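Local structure of AB hydrolase-1 domain-containing protein (3BDI) at residues 5-10 with 18-23; 12-17 with 69-74; 127-132 with 149-154. The protein is an uncharacterized member of the alpha/beta hydrolase superfamily, placed in the ABHD14 family and predicted to act as a hydrolase. All coordinates share one frame; numbering follows the deposited sequence.

Interaction 1 of 3, residues 5-10 with 18-23; sequences QEEFID and QRKMVT
K20 pairs with Q5 across the hairpin, reaches diagonally to E7, and shows how a hairpin builds a charged cluster on one face. CG lies between the backbone N and carbonyl carbon (chi1 68°), the chain beyond it extended. CG packs near CB of Q5 and CD near OE2 of E7; CE comes within 3.3 Å of that oxygen and also touches NE2 of Q5. At the tip, NZ forms a salt bridge of 2.8 Å to OE2 of E7, arriving on the syn side, 23° out of the carboxylate plane; a water links NZ to OE1 of Q5. OE2 of E7 also accepts, through its anti lone pair, an N-H from NE2 of Q18 at 2.8 Å, amide and carboxylate nearly coplanar. Y93 and N97 bond the Q18 amide from outside. An alanine at E7 would probably leave the K20 ammonium without its carboxylate mate and Q18 NE2 with one acceptor fewer. On the other face, OE2 of E6 forms a salt bridge of 2.8 Å to NE of R19, through its anti lone pair, while D44 takes NH1 of R19. Two bonds thus fix one E7 oxygen, and opposite charges pair on both faces of this edge hairpin.

Interaction 2 of 3, residues 12-17 with 69-74; sequences NGTRVF and RSASSE
The side chains of F17 and R69 run alongside each other in the same direction, with CD of R69 over the centre of the phenyl ring, 3.6 Å from its centroid. This is a CH-pi contact; the guanidinium carbon is farther out and adds at most a weak cation-pi attraction. The two CB atoms also touch. Next to this pair, OG of S70 accepts the backbone N-H of F17 at 2.9 Å, while N of A71 gives an almost straight bond of 3.0 Å to O of R15. Farther along, OG of S73 lies anti to its backbone N (chi1 179°), which turns it toward OG1 of T14 for a hydrogen bond of 2.9 Å; CG2 of T14 packs against CB of S73.

Two waters extend this shell. One joins OG1 of T14 to O of S72; the other gathers O and NH1 of R15 with O of R69. Outside it, D63 holds the loop twice, its backbone O bonded to S70 OG and its carboxylate to R69 N, while S73 OG also bonds N of Y76. The ring of F8 meets that of F17. Segment 69-74 runs roughly antiparallel to strand 14-17 without being a regular strand: a connection between strand 57-62 and helix 83-96 of the alpha/beta hydrolase fold, laid along the second strand of the N-terminal hairpin.

Interaction 3 of 3, residues 127-132 with 149-154; sequences GIIAVA and KTLLVW
Backbone bonds between I128 and K149, and onward to A132 and V153, join the two strands as a parallel ladder. I128 N donates to K149 O and L151 N to I128 O; A130 N then reaches L151 O at 2.8 Å, and V153 N reaches A130 O. The last rung, A132 N to V153 O at 2.9 Å, is more bent at the hydrogen (136°). CA-H...O contacts lie between the rungs, among them I129 CA to L151 O at 3.3 Å.

The strands are the two ends of a beta-alpha-beta unit in the central sheet of the alpha/beta hydrolase fold, with helix 140-143 in the connection.

Apolar contacts occur on both faces. CG2 of I129 meets CD2 of L151 at 4.0 Å on a face packed by helix 193-205, whereas CB of A130 touches CD2 of L152 on the other, where Y169 also meets L152. CD1 of I128 rests 3.7 Å from OG1 of T150, which bonds to Q148 O.

One aromatic contact ends the ladder. CA of A132 sits over the centre of the six-membered ring of W154, 3.6 Å from its centroid, and CB lies 3.6 Å from CE2. The indole NE1 bonds to V161 O, while A132 also touches D158 and H186, part of a probable Ser-His-Asp triad with S108.

Overall arrangement
From the N terminus, strand 5-11 turns back directly into strand 14-21, and interaction 1 closes this short hairpin at the outer edge of the sheet. Interaction 2 starts inside that loop and closes a much longer one, bringing the connection after strand 57-62 back to strand 14-21; the two therefore cross along the chain. They also touch, I9 N lying 2.8 Å from V16 O in a probable hydrogen bond. Interaction 3 follows in series, nested in neither, and closes a beta-alpha-beta loop. It lies on the opposite side of the chain's centre, its own centre about 23 Å from that of interaction 1, yet all three reach the same mixed sheet.

Interaction 1 of 3, residues 5-10 with 18-23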
# COMPACT_ATOMS: atom_id res chain seq x y z
N GLN A 5 -2.27 12.41 13.08
CA GLN A 5 -1.96 13.72 12.55
C GLN A 5 -2.42 13.75 11.11
O GLN A 5 -2.17 12.81 10.37
CB GLN A 5 -0.48 13.99 12.61
CG GLN A 5 0.04 14.18 14.02
CD GLN A 5 1.52 14.40 14.01
OE1 GLN A 5 2.01 15.51 13.66
NE2 GLN A 5 2.25 13.38 14.34
N GLU A 6 -3.09 14.82 10.75
CA GLU A 6 -3.57 15.03 9.37
C GLU A 6 -2.96 16.35 8.91
O GLU A 6 -3.06 17.36 9.62
CB GLU A 6 -5.07 15.03 9.30
CG GLU A 6 -5.70 13.74 9.77
CD GLU A 6 -7.20 13.74 9.77
OE1 GLU A 6 -7.79 14.70 10.33
OE2 GLU A 6 -7.83 12.80 9.26
N GLU A 7 -2.28 16.37 7.79
CA GLU A 7 -1.48 17.52 7.41
C GLU A 7 -1.17 17.48 5.93
O GLU A 7 -1.39 16.46 5.25
CB GLU A 7 -0.15 17.53 8.18
CG GLU A 7 0.75 16.36 7.85
CD GLU A 7 2.00 16.23 8.73
OE1 GLU A 7 2.06 16.88 9.81
OE2 GLU A 7 2.89 15.44 8.36
N PHE A 8 -0.64 18.56 5.40
CA PHE A 8 -0.17 18.62 4.04
C PHE A 8 1.35 18.71 4.05
O PHE A 8 1.93 19.41 4.88
CB PHE A 8 -0.79 19.78 3.29
CG PHE A 8 -2.27 19.66 3.13
CD1 PHE A 8 -3.16 20.09 4.11
CD2 PHE A 8 -2.79 19.10 1.99
CE1 PHE A 8 -4.51 19.89 3.95
CE2 PHE A 8 -4.15 18.95 1.83
CZ PHE A 8 -4.99 19.36 2.82
N ILE A 9 1.96 17.93 3.18
CA ILE A 9 3.43 17.83 3.00
C ILE A 9 3.74 18.25 1.55
O ILE A 9 2.93 18.02 0.63
CB ILE A 9 3.96 16.39 3.35
CG1 ILE A 9 5.49 16.38 3.47
CG2 ILE A 9 3.41 15.32 2.39
CD1 ILE A 9 6.01 15.19 4.19
N ASP A 10 4.89 18.91 1.33
CA ASP A 10 5.38 19.12 -0.00
C ASP A 10 6.21 17.96 -0.42
O ASP A 10 7.20 17.62 0.25
CB ASP A 10 6.25 20.37 -0.09
CG ASP A 10 6.72 20.63 -1.54
OD1 ASP A 10 5.86 21.00 -2.36
OD2 ASP A 10 7.88 20.43 -1.83
N GLN A 18 -1.67 14.01 3.85
CA GLN A 18 -1.41 12.73 4.49
C GLN A 18 -1.94 12.64 5.88
O GLN A 18 -2.14 13.65 6.57
CB GLN A 18 0.10 12.40 4.50
CG GLN A 18 0.93 13.27 5.45
CD GLN A 18 2.41 12.85 5.49
OE1 GLN A 18 2.83 11.97 4.77
NE2 GLN A 18 3.22 13.54 6.30
N ARG A 19 -2.14 11.41 6.30
CA ARG A 19 -2.50 11.04 7.68
C ARG A 19 -1.41 10.15 8.22
O ARG A 19 -0.92 9.27 7.53
CB ARG A 19 -3.82 10.29 7.67
CG ARG A 19 -4.88 10.95 6.80
CD ARG A 19 -6.17 10.18 6.82
NE ARG A 19 -6.92 10.39 8.06
CZ ARG A 19 -7.79 9.50 8.55
NH1 ARG A 19 -7.90 8.30 8.00
NH2 ARG A 19 -8.48 9.81 9.65
N LYS A 20 -0.99 10.40 9.48
CA LYS A 20 0.09 9.59 10.02
C LYS A 20 -0.06 9.40 11.51
O LYS A 20 -0.64 10.23 12.15
CB LYS A 20 1.46 10.20 9.72
CG LYS A 20 1.72 11.49 10.44
CD LYS A 20 3.02 12.14 9.98
CE LYS A 20 3.37 13.36 10.83
NZ LYS A 20 4.52 14.17 10.27
N MSE A 21 0.44 8.27 12.00
CA MSE A 21 0.54 8.00 13.44
C MSE A 21 1.94 7.47 13.70
O MSE A 21 2.28 6.37 13.33
CB MSE A 21 -0.52 6.99 13.83
CG MSE A 21 -0.57 6.73 15.34
SE MSE A 21 -2.06 5.69 15.99
CE MSE A 21 -3.45 7.00 15.99
N VAL A 22 2.75 8.32 14.30
CA VAL A 22 4.17 7.99 14.41
C VAL A 22 4.72 8.36 15.80
O VAL A 22 4.20 9.24 16.46
CB VAL A 22 4.98 8.73 13.32
CG1 VAL A 22 4.42 8.42 11.89
CG2 VAL A 22 4.93 10.18 13.57
N THR A 23 5.81 7.71 16.16
CA THR A 23 6.61 8.12 17.32
C THR A 23 8.07 7.89 16.95
O THR A 23 8.39 6.92 16.25
CB THR A 23 6.17 7.35 18.58
OG1 THR A 23 6.91 7.84 19.71
CG2 THR A 23 6.36 5.84 18.43
O HOH W 1 1.47 10.95 15.29
O HOH W 2 5.09 15.50 12.76

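Interaction 2 of 3, residues 12-17 with 69-74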
# COMPACT_ATOMS: atom_id res chain seq x y z
N ASN A 12 8.32 17.39 -3.53
CA ASN A 12 8.93 17.98 -4.73
C ASN A 12 8.00 18.86 -5.51
O ASN A 12 7.95 18.81 -6.73
CB ASN A 12 9.56 16.90 -5.61
CG ASN A 12 10.74 16.27 -4.94
OD1 ASN A 12 11.62 16.97 -4.43
ND2 ASN A 12 10.77 14.96 -4.89
N GLY A 13 7.28 19.72 -4.81
CA GLY A 13 6.47 20.74 -5.45
C GLY A 13 4.98 20.41 -5.54
O GLY A 13 4.18 21.24 -5.95
N THR A 14 4.62 19.20 -5.13
CA THR A 14 3.21 18.78 -5.12
C THR A 14 2.71 18.75 -3.69
O THR A 14 3.33 18.09 -2.83
CB THR A 14 3.05 17.41 -5.77
OG1 THR A 14 3.41 17.52 -7.15
CG2 THR A 14 1.59 16.89 -5.70
N ARG A 15 1.59 19.43 -3.45
CA ARG A 15 0.98 19.50 -2.14
C ARG A 15 0.13 18.26 -1.82
O ARG A 15 -0.97 18.11 -2.33
CB ARG A 15 0.16 20.79 -2.01
CG ARG A 15 -0.40 21.10 -0.63
CD ARG A 15 -1.21 22.33 -0.69
NE ARG A 15 -1.73 22.79 0.59
CZ ARG A 15 -2.98 22.62 1.01
NH1 ARG A 15 -3.87 21.93 0.33
NH2 ARG A 15 -3.33 23.15 2.19
N VAL A 16 0.67 17.39 -0.98
CA VAL A 16 0.12 16.09 -0.69
C VAL A 16 -0.54 16.11 0.68
O VAL A 16 0.09 16.50 1.66
CB VAL A 16 1.25 15.04 -0.72
CG1 VAL A 16 0.76 13.67 -0.28
CG2 VAL A 16 1.81 14.98 -2.13
N PHE A 17 -1.79 15.67 0.75
CA PHE A 17 -2.44 15.41 2.03
C PHE A 17 -1.99 14.06 2.56
O PHE A 17 -1.93 13.09 1.82
CB PHE A 17 -3.96 15.38 1.86
CG PHE A 17 -4.70 15.04 3.13
CD1 PHE A 17 -4.75 15.95 4.16
CD2 PHE A 17 -5.37 13.82 3.29
CE1 PHE A 17 -5.38 15.65 5.33
CE2 PHE A 17 -6.04 13.51 4.45
CZ PHE A 17 -6.06 14.46 5.48
N ARG A 69 -7.55 14.82 -1.33
CA ARG A 69 -7.22 16.21 -0.97
C ARG A 69 -5.87 16.68 -1.55
O ARG A 69 -5.47 17.79 -1.30
CB ARG A 69 -7.17 16.35 0.55
CG ARG A 69 -8.53 16.25 1.18
CD ARG A 69 -8.37 16.10 2.71
NE ARG A 69 -9.57 16.54 3.39
CZ ARG A 69 -10.64 15.78 3.64
NH1 ARG A 69 -10.72 14.53 3.20
NH2 ARG A 69 -11.69 16.36 4.22
N SER A 70 -5.22 15.86 -2.37
CA SER A 70 -3.89 16.18 -2.88
C SER A 70 -3.98 16.90 -4.22
O SER A 70 -4.84 16.63 -5.07
CB SER A 70 -3.05 14.91 -3.04
OG SER A 70 -2.71 14.41 -1.75
N ALA A 71 -3.01 17.77 -4.46
CA ALA A 71 -2.98 18.50 -5.72
C ALA A 71 -2.71 17.56 -6.86
O ALA A 71 -2.03 16.52 -6.68
CB ALA A 71 -1.88 19.59 -5.63
N SER A 72 -3.19 17.96 -8.05
CA SER A 72 -2.72 17.33 -9.27
C SER A 72 -1.22 17.53 -9.43
O SER A 72 -0.62 18.40 -8.84
CB SER A 72 -3.42 17.98 -10.44
OG SER A 72 -4.83 17.74 -10.39
N SER A 73 -0.59 16.70 -10.25
CA SER A 73 0.89 16.72 -10.33
C SER A 73 1.38 16.34 -11.72
O SER A 73 1.05 15.25 -12.22
CB SER A 73 1.50 15.77 -9.33
OG SER A 73 2.93 15.79 -9.44
N GLU A 74 2.22 17.17 -12.33
CA GLU A 74 2.86 16.78 -13.57
C GLU A 74 3.86 15.68 -13.35
O GLU A 74 3.93 14.77 -14.17
CB GLU A 74 3.56 17.96 -14.25
CG GLU A 74 2.58 19.02 -14.71
CD GLU A 74 3.24 20.27 -15.21
OE1 GLU A 74 4.23 20.18 -15.95
OE2 GLU A 74 2.77 21.38 -14.86
O HOH W 3 1.81 19.55 -8.38
O HOH W 4 -3.32 19.73 -1.57

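Interaction 3 of 3, residues 127-132 with 149-154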
# COMPACT_ATOMS: atom_id res chain seq x y z
N GLY A 127 8.84 -4.98 2.97
CA GLY A 127 7.79 -5.97 2.79
C GLY A 127 6.67 -5.33 1.99
O GLY A 127 6.59 -4.09 1.93
N ILE A 128 5.83 -6.17 1.40
CA ILE A 128 4.69 -5.70 0.56
C ILE A 128 3.40 -6.30 1.08
O ILE A 128 3.35 -7.50 1.37
CB ILE A 128 4.86 -6.21 -0.91
CG1 ILE A 128 6.11 -5.61 -1.56
CG2 ILE A 128 3.61 -5.89 -1.79
CD1 ILE A 128 6.45 -6.25 -2.89
N ILE A 129 2.34 -5.48 1.15
CA ILE A 129 0.99 -5.97 1.24
C ILE A 129 0.26 -5.43 0.02
O ILE A 129 0.28 -4.23 -0.21
CB ILE A 129 0.23 -5.48 2.50
CG1 ILE A 129 0.95 -5.97 3.79
CG2 ILE A 129 -1.19 -6.01 2.51
CD1 ILE A 129 0.39 -5.43 5.09
N ALA A 130 -0.34 -6.29 -0.76
CA ALA A 130 -1.06 -5.87 -1.96
C ALA A 130 -2.42 -6.50 -1.96
O ALA A 130 -2.57 -7.73 -1.89
CB ALA A 130 -0.28 -6.25 -3.21
N VAL A 131 -3.44 -5.66 -1.96
CA VAL A 131 -4.83 -6.06 -1.91
C VAL A 131 -5.37 -6.01 -3.33
O VAL A 131 -5.64 -4.94 -3.86
CB VAL A 131 -5.67 -5.15 -0.99
CG1 VAL A 131 -7.05 -5.76 -0.71
CG2 VAL A 131 -4.92 -4.89 0.34
N ALA A 132 -5.49 -7.19 -3.96
CA ALA A 132 -5.97 -7.30 -5.34
C ALA A 132 -5.33 -6.26 -6.25
O ALA A 132 -6.01 -5.44 -6.88
CB ALA A 132 -7.48 -7.32 -5.43
N LYS A 149 9.20 -10.35 1.60
CA LYS A 149 8.00 -11.01 2.12
C LYS A 149 6.83 -10.21 1.56
O LYS A 149 6.80 -8.98 1.72
CB LYS A 149 7.96 -11.03 3.66
CG LYS A 149 8.90 -12.09 4.29
CD LYS A 149 8.79 -12.22 5.82
CE LYS A 149 9.81 -13.23 6.33
NZ LYS A 149 9.83 -13.41 7.82
N THR A 150 5.84 -10.91 1.01
CA THR A 150 4.69 -10.31 0.37
C THR A 150 3.40 -10.99 0.81
O THR A 150 3.33 -12.20 0.83
CB THR A 150 4.84 -10.45 -1.17
OG1 THR A 150 6.00 -9.73 -1.62
CG2 THR A 150 3.64 -9.94 -1.94
N LEU A 151 2.40 -10.20 1.21
CA LEU A 151 1.07 -10.67 1.48
C LEU A 151 0.16 -10.17 0.36
O LEU A 151 0.08 -8.97 0.10
CB LEU A 151 0.58 -10.11 2.81
CG LEU A 151 -0.86 -10.40 3.24
CD1 LEU A 151 -1.00 -11.88 3.51
CD2 LEU A 151 -1.27 -9.56 4.45
N LEU A 152 -0.50 -11.12 -0.29
CA LEU A 152 -1.54 -10.87 -1.29
C LEU A 152 -2.87 -11.16 -0.66
O LEU A 152 -3.11 -12.24 -0.12
CB LEU A 152 -1.32 -11.80 -2.49
CG LEU A 152 -0.01 -11.62 -3.23
CD1 LEU A 152 0.22 -12.71 -4.26
CD2 LEU A 152 0.14 -10.29 -3.91
N VAL A 153 -3.77 -10.16 -0.66
CA VAL A 153 -5.10 -10.26 -0.07
C VAL A 153 -6.11 -10.09 -1.16
O VAL A 153 -6.04 -9.14 -1.92
CB VAL A 153 -5.32 -9.22 1.05
CG1 VAL A 153 -6.70 -9.41 1.65
CG2 VAL A 153 -4.24 -9.33 2.15
N TRP A 154 -7.09 -10.99 -1.24
CA TRP A 154 -8.17 -10.88 -2.20
C TRP A 154 -9.47 -11.21 -1.49
O TRP A 154 -9.51 -12.10 -0.65
CB TRP A 154 -8.02 -11.90 -3.35
CG TRP A 154 -7.76 -11.35 -4.72
CD1 TRP A 154 -8.69 -11.10 -5.72
CD2 TRP A 154 -6.49 -11.07 -5.28
NE1 TRP A 154 -8.06 -10.67 -6.83
CE2 TRP A 154 -6.71 -10.66 -6.61
CE3 TRP A 154 -5.19 -11.14 -4.79
CZ2 TRP A 154 -5.63 -10.33 -7.47
CZ3 TRP A 154 -4.15 -10.83 -5.62
CH2 TRP A 154 -4.38 -10.42 -6.94